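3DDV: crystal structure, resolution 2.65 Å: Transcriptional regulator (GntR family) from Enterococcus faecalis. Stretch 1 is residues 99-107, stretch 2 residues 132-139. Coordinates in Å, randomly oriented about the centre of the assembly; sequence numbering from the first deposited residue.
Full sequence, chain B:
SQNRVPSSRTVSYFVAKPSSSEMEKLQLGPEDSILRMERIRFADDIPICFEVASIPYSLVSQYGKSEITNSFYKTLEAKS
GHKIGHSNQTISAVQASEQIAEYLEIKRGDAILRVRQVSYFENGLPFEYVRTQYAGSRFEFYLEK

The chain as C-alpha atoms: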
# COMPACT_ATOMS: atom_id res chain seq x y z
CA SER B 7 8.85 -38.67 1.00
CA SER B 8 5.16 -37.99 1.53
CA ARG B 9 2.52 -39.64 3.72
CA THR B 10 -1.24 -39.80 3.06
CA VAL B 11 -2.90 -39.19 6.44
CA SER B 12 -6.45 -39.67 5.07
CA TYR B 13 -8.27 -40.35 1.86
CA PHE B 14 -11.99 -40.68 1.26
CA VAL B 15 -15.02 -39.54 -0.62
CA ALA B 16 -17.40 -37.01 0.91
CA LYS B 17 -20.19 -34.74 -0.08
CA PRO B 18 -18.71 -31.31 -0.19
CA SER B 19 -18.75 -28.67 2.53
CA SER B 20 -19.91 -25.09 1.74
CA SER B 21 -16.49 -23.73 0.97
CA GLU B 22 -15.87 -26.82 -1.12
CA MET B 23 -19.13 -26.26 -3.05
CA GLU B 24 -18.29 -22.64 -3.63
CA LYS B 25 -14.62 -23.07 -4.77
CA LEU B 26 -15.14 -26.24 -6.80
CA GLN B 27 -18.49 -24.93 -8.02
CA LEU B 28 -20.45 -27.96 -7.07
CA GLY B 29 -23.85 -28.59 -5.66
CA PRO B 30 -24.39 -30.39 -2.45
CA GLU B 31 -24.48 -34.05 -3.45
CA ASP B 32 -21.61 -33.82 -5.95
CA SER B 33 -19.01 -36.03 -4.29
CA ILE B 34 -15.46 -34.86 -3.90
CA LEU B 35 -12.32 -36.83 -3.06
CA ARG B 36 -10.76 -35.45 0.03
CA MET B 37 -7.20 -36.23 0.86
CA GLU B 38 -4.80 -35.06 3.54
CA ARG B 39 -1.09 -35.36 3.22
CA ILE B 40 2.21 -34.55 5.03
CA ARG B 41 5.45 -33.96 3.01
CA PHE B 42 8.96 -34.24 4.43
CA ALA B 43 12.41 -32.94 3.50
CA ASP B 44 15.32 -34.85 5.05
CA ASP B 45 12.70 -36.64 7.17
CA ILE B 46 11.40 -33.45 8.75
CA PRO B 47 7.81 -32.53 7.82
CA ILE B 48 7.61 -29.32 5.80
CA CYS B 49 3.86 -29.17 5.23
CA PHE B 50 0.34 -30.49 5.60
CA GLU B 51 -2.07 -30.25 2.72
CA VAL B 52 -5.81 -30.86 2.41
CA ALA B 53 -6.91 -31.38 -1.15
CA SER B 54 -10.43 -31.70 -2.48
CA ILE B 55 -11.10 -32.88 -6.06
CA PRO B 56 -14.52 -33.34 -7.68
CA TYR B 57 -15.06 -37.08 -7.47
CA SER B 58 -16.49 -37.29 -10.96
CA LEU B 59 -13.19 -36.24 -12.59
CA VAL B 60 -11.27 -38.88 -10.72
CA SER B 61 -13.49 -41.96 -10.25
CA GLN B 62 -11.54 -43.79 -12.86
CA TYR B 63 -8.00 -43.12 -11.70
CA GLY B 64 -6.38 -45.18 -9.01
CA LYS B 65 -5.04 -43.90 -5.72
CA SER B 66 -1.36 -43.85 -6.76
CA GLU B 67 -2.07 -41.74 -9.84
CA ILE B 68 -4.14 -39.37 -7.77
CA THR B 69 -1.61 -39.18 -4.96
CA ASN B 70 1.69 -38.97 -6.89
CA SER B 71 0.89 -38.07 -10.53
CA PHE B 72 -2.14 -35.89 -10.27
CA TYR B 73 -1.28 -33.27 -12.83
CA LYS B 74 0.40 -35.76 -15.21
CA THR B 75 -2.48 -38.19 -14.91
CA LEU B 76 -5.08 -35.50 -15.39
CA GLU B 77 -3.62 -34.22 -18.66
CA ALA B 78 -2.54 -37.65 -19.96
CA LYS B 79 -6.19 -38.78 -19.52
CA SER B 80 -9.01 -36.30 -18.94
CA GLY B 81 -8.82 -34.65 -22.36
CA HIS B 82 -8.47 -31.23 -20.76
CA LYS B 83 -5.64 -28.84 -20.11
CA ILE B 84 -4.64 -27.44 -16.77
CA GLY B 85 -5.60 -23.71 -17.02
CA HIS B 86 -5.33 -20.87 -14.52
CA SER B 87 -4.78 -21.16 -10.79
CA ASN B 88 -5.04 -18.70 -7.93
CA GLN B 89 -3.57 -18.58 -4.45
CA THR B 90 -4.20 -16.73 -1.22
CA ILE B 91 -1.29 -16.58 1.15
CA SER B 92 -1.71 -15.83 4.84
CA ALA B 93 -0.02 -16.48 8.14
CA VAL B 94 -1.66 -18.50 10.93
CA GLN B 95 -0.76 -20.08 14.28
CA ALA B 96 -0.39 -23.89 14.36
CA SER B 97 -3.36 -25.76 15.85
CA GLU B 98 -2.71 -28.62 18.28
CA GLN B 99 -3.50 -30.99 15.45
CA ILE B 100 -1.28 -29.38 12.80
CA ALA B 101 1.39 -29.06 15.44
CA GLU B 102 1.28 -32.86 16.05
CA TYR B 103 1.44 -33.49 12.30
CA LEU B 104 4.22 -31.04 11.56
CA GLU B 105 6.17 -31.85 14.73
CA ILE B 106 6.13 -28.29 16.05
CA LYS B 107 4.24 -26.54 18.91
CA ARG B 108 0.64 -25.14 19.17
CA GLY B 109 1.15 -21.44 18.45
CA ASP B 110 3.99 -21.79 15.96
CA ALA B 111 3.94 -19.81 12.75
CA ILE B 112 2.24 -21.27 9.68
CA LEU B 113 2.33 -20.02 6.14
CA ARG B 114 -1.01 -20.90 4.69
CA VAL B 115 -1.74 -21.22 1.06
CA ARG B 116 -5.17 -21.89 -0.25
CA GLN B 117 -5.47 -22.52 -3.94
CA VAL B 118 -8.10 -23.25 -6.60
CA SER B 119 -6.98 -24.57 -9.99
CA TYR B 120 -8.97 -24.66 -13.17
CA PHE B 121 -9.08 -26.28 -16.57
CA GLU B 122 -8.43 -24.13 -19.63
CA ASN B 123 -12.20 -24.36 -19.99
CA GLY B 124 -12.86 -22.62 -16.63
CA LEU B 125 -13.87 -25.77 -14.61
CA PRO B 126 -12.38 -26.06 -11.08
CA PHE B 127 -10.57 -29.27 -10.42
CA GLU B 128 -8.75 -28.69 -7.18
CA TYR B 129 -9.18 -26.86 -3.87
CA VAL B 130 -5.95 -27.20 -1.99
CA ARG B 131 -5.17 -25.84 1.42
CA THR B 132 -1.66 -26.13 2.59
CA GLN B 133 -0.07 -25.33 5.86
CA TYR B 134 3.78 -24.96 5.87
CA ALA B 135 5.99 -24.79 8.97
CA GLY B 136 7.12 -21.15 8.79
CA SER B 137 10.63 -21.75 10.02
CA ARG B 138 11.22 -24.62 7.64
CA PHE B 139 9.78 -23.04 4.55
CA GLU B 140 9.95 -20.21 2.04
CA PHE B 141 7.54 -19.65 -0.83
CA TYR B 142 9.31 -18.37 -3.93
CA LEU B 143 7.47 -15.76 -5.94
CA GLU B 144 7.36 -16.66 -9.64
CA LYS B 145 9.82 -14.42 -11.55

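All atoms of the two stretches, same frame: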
# COMPACT_ATOMS: atom_id res chain seq x y z
N GLN B 99 -3.49 -29.98 16.50
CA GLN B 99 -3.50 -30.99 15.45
C GLN B 99 -2.37 -30.82 14.42
O GLN B 99 -1.55 -31.73 14.21
CB GLN B 99 -4.88 -30.92 14.77
CG GLN B 99 -5.12 -31.96 13.73
CD GLN B 99 -4.91 -33.37 14.28
OE1 GLN B 99 -3.75 -33.84 14.47
NE2 GLN B 99 -6.05 -34.06 14.53
N ILE B 100 -2.33 -29.65 13.79
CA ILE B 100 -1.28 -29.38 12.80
C ILE B 100 0.09 -29.35 13.44
O ILE B 100 1.07 -29.71 12.82
CB ILE B 100 -1.58 -28.10 11.98
CG1 ILE B 100 -2.45 -28.49 10.77
CG2 ILE B 100 -0.28 -27.42 11.52
CD1 ILE B 100 -3.37 -27.47 10.37
N ALA B 101 0.15 -28.96 14.71
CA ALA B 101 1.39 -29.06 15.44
C ALA B 101 1.85 -30.53 15.53
O ALA B 101 3.01 -30.84 15.19
CB ALA B 101 1.23 -28.47 16.80
N GLU B 102 0.94 -31.43 15.95
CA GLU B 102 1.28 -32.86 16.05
C GLU B 102 1.80 -33.33 14.73
O GLU B 102 2.86 -33.91 14.67
CB GLU B 102 0.12 -33.77 16.37
CG GLU B 102 -0.70 -33.49 17.66
CD GLU B 102 -1.84 -34.53 17.83
OE1 GLU B 102 -1.54 -35.75 17.57
OE2 GLU B 102 -3.00 -34.14 18.20
N TYR B 103 1.05 -33.05 13.66
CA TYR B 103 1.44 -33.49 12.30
C TYR B 103 2.77 -32.92 11.80
O TYR B 103 3.53 -33.59 11.11
CB TYR B 103 0.41 -33.08 11.27
CG TYR B 103 -0.92 -33.77 11.31
CD1 TYR B 103 -1.02 -35.15 11.53
CD2 TYR B 103 -2.09 -33.06 11.05
CE1 TYR B 103 -2.25 -35.79 11.55
CE2 TYR B 103 -3.31 -33.69 11.06
CZ TYR B 103 -3.37 -35.05 11.31
OH TYR B 103 -4.58 -35.65 11.30
N LEU B 104 3.01 -31.66 12.08
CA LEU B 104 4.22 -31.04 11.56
C LEU B 104 5.36 -31.10 12.56
O LEU B 104 6.46 -30.69 12.28
CB LEU B 104 3.91 -29.61 11.11
CG LEU B 104 3.09 -29.52 9.83
CD1 LEU B 104 2.78 -28.09 9.52
CD2 LEU B 104 3.85 -30.08 8.67
N GLU B 105 5.11 -31.68 13.73
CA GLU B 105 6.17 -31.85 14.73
C GLU B 105 6.71 -30.49 15.09
O GLU B 105 7.90 -30.24 14.92
CB GLU B 105 7.30 -32.73 14.19
CG GLU B 105 6.79 -33.90 13.43
CD GLU B 105 7.74 -35.05 13.39
OE1 GLU B 105 8.90 -34.93 12.95
OE2 GLU B 105 7.29 -36.11 13.79
N ILE B 106 5.81 -29.62 15.55
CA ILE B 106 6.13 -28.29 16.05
C ILE B 106 5.14 -28.07 17.16
O ILE B 106 4.40 -29.02 17.49
CB ILE B 106 6.03 -27.22 14.94
CG1 ILE B 106 4.59 -27.11 14.42
CG2 ILE B 106 7.02 -27.54 13.80
CD1 ILE B 106 4.46 -26.28 13.17
N LYS B 107 5.09 -26.85 17.72
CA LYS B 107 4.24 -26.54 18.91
C LYS B 107 2.97 -25.76 18.56
O LYS B 107 3.04 -24.91 17.68
CB LYS B 107 5.05 -25.70 19.91
CG LYS B 107 6.49 -26.25 20.20
CD LYS B 107 6.97 -26.03 21.70
CE LYS B 107 8.13 -27.02 22.14
NZ LYS B 107 9.51 -26.57 21.76
N THR B 132 -2.90 -25.66 2.10
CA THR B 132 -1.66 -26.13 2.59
C THR B 132 -1.15 -25.28 3.72
O THR B 132 -1.27 -24.07 3.70
CB THR B 132 -0.68 -26.12 1.50
OG1 THR B 132 -1.14 -26.98 0.47
CG2 THR B 132 0.65 -26.59 2.02
N GLN B 133 -0.57 -25.95 4.69
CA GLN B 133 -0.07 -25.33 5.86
C GLN B 133 1.42 -25.72 6.02
O GLN B 133 1.77 -26.92 6.26
CB GLN B 133 -0.94 -25.85 6.98
CG GLN B 133 -1.38 -24.80 7.95
CD GLN B 133 -2.73 -25.02 8.48
OE1 GLN B 133 -3.64 -25.40 7.75
NE2 GLN B 133 -2.90 -24.75 9.76
N TYR B 134 2.31 -24.75 5.80
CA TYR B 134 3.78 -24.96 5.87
C TYR B 134 4.30 -24.48 7.23
O TYR B 134 3.89 -23.41 7.71
CB TYR B 134 4.50 -24.11 4.83
CG TYR B 134 4.10 -24.39 3.42
CD1 TYR B 134 4.76 -25.35 2.68
CD2 TYR B 134 3.13 -23.65 2.81
CE1 TYR B 134 4.41 -25.59 1.38
CE2 TYR B 134 2.77 -23.89 1.55
CZ TYR B 134 3.40 -24.87 0.82
OH TYR B 134 2.98 -25.10 -0.46
N ALA B 135 5.19 -25.25 7.83
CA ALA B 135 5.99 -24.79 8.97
C ALA B 135 6.81 -23.57 8.57
O ALA B 135 7.67 -23.70 7.73
CB ALA B 135 6.93 -25.87 9.42
N GLY B 136 6.55 -22.42 9.20
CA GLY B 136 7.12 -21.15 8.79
C GLY B 136 8.63 -21.20 8.72
O GLY B 136 9.23 -20.83 7.71
N SER B 137 9.20 -21.73 9.79
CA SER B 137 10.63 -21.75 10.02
C SER B 137 11.35 -22.70 9.05
O SER B 137 12.51 -22.52 8.75
CB SER B 137 10.86 -22.22 11.44
OG SER B 137 10.79 -23.64 11.46
N ARG B 138 10.63 -23.67 8.54
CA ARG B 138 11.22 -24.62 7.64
C ARG B 138 10.89 -24.34 6.20
O ARG B 138 11.25 -25.11 5.36
CB ARG B 138 10.75 -26.02 7.98
CG ARG B 138 10.99 -26.42 9.39
CD ARG B 138 10.68 -27.87 9.59
NE ARG B 138 10.41 -28.16 10.99
CZ ARG B 138 9.47 -28.99 11.40
NH1 ARG B 138 8.71 -29.61 10.52
NH2 ARG B 138 9.28 -29.19 12.69
N PHE B 139 10.23 -23.25 5.91
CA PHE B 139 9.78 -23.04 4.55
C PHE B 139 9.85 -21.61 4.06
O PHE B 139 9.74 -20.70 4.82
CB PHE B 139 8.36 -23.56 4.41
CG PHE B 139 7.82 -23.49 3.04
CD1 PHE B 139 8.25 -24.35 2.09
CD2 PHE B 139 6.89 -22.57 2.70
CE1 PHE B 139 7.76 -24.28 0.85
CE2 PHE B 139 6.41 -22.51 1.45
CZ PHE B 139 6.84 -23.36 0.53

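The contact joins the last turns of a helix, residues 99-104, and the loop that follows it to strand residues 132-135 and the residues that follow. The two axes approach to 9.9 Å with an angle of 61° between their N-to-C directions, so the helix crosses the strand obliquely. Ile 100 and Leu 104, four residues apart, direct their CA-to-CB bonds toward the strand. The CA pairings reflect this: Ile 100 lies 8.1 Å from Gln 133 (CA to CA), and Leu 104 lies 7.0 Å from Ala 135 (CA to CA). On the strand, the usual alternation sets the facing residues. Gln 133 and Ala 135 direct their CA-to-CB bonds toward the helix, whereas that of Tyr 134 points away.

Leu 104 is the buried apolar element of the contact. Its chi1 of -73° and chi2 of 177° make it an mt rotamer, a common choice for leucine in a helix, and this conformation carries CD1 over the strand backbone. Leu 104 CD1 is 3.6 Å from Gln 133 O and 4.1 Å from Ala 135 N, so the methyl packs against main chain. The methyl CB of Ala 135 adds little bulk at the place where the CA atoms come nearest in register.

The polar part of the contact is centred on Arg 138, whose CA-to-CB bond points toward the helix end. With chi1 at -55° (m), chi2 at -172° and chi3 at -158° (both t), the chain is largely extended beyond CB and brings the guanidinium to the helix C-terminus. There Glu 105 leaves helical geometry with phi/psi of 60/57, forming a Schellman motif. Its 6-to-1 type bond, Ile 106 N to Ala 101 O at 3.1 Å, is accompanied by a weak bond from Glu 105 N to Glu 102 O at 3.3 Å. Leu 104 O, at the end of the helix, accepts no backbone bond within the stretch, and Arg 138 supplies donors to it. Arg 138 NH1 donates to Leu 104 O at 3.1 Å with an N-H...O angle of 148°, and Arg 138 NH2 donates to the same Leu 104 O at 3.2 Å and 140°. A weak bond runs from Arg 138 NH2 to Glu 105 O, short at 2.8 Å but bent to 130°. Both carbonyl oxygens lie at the edge of the guanidinium, near its plane, where its N-H groups point. The acceptors are thus main-chain atoms; the nearest approach of the Glu 105 side chain is CB to Arg 138 NH2, at 4.3 Å.

Ile 106 adopts chi1 of 63° (p) and chi2 of -169° (t), with CG2 only 3.0 Å from Arg 138 NH2, in an oblique position relative to the guanidinium.

The chi1 of -136° and chi2 of 145° in Gln 133 both fall between wells, as does the chi2 of 148° in Ile 100. Ile 100 CD1 and Gln 133 NE2, 2.8 Å apart, are too close in the model, and no interaction is read from that pair.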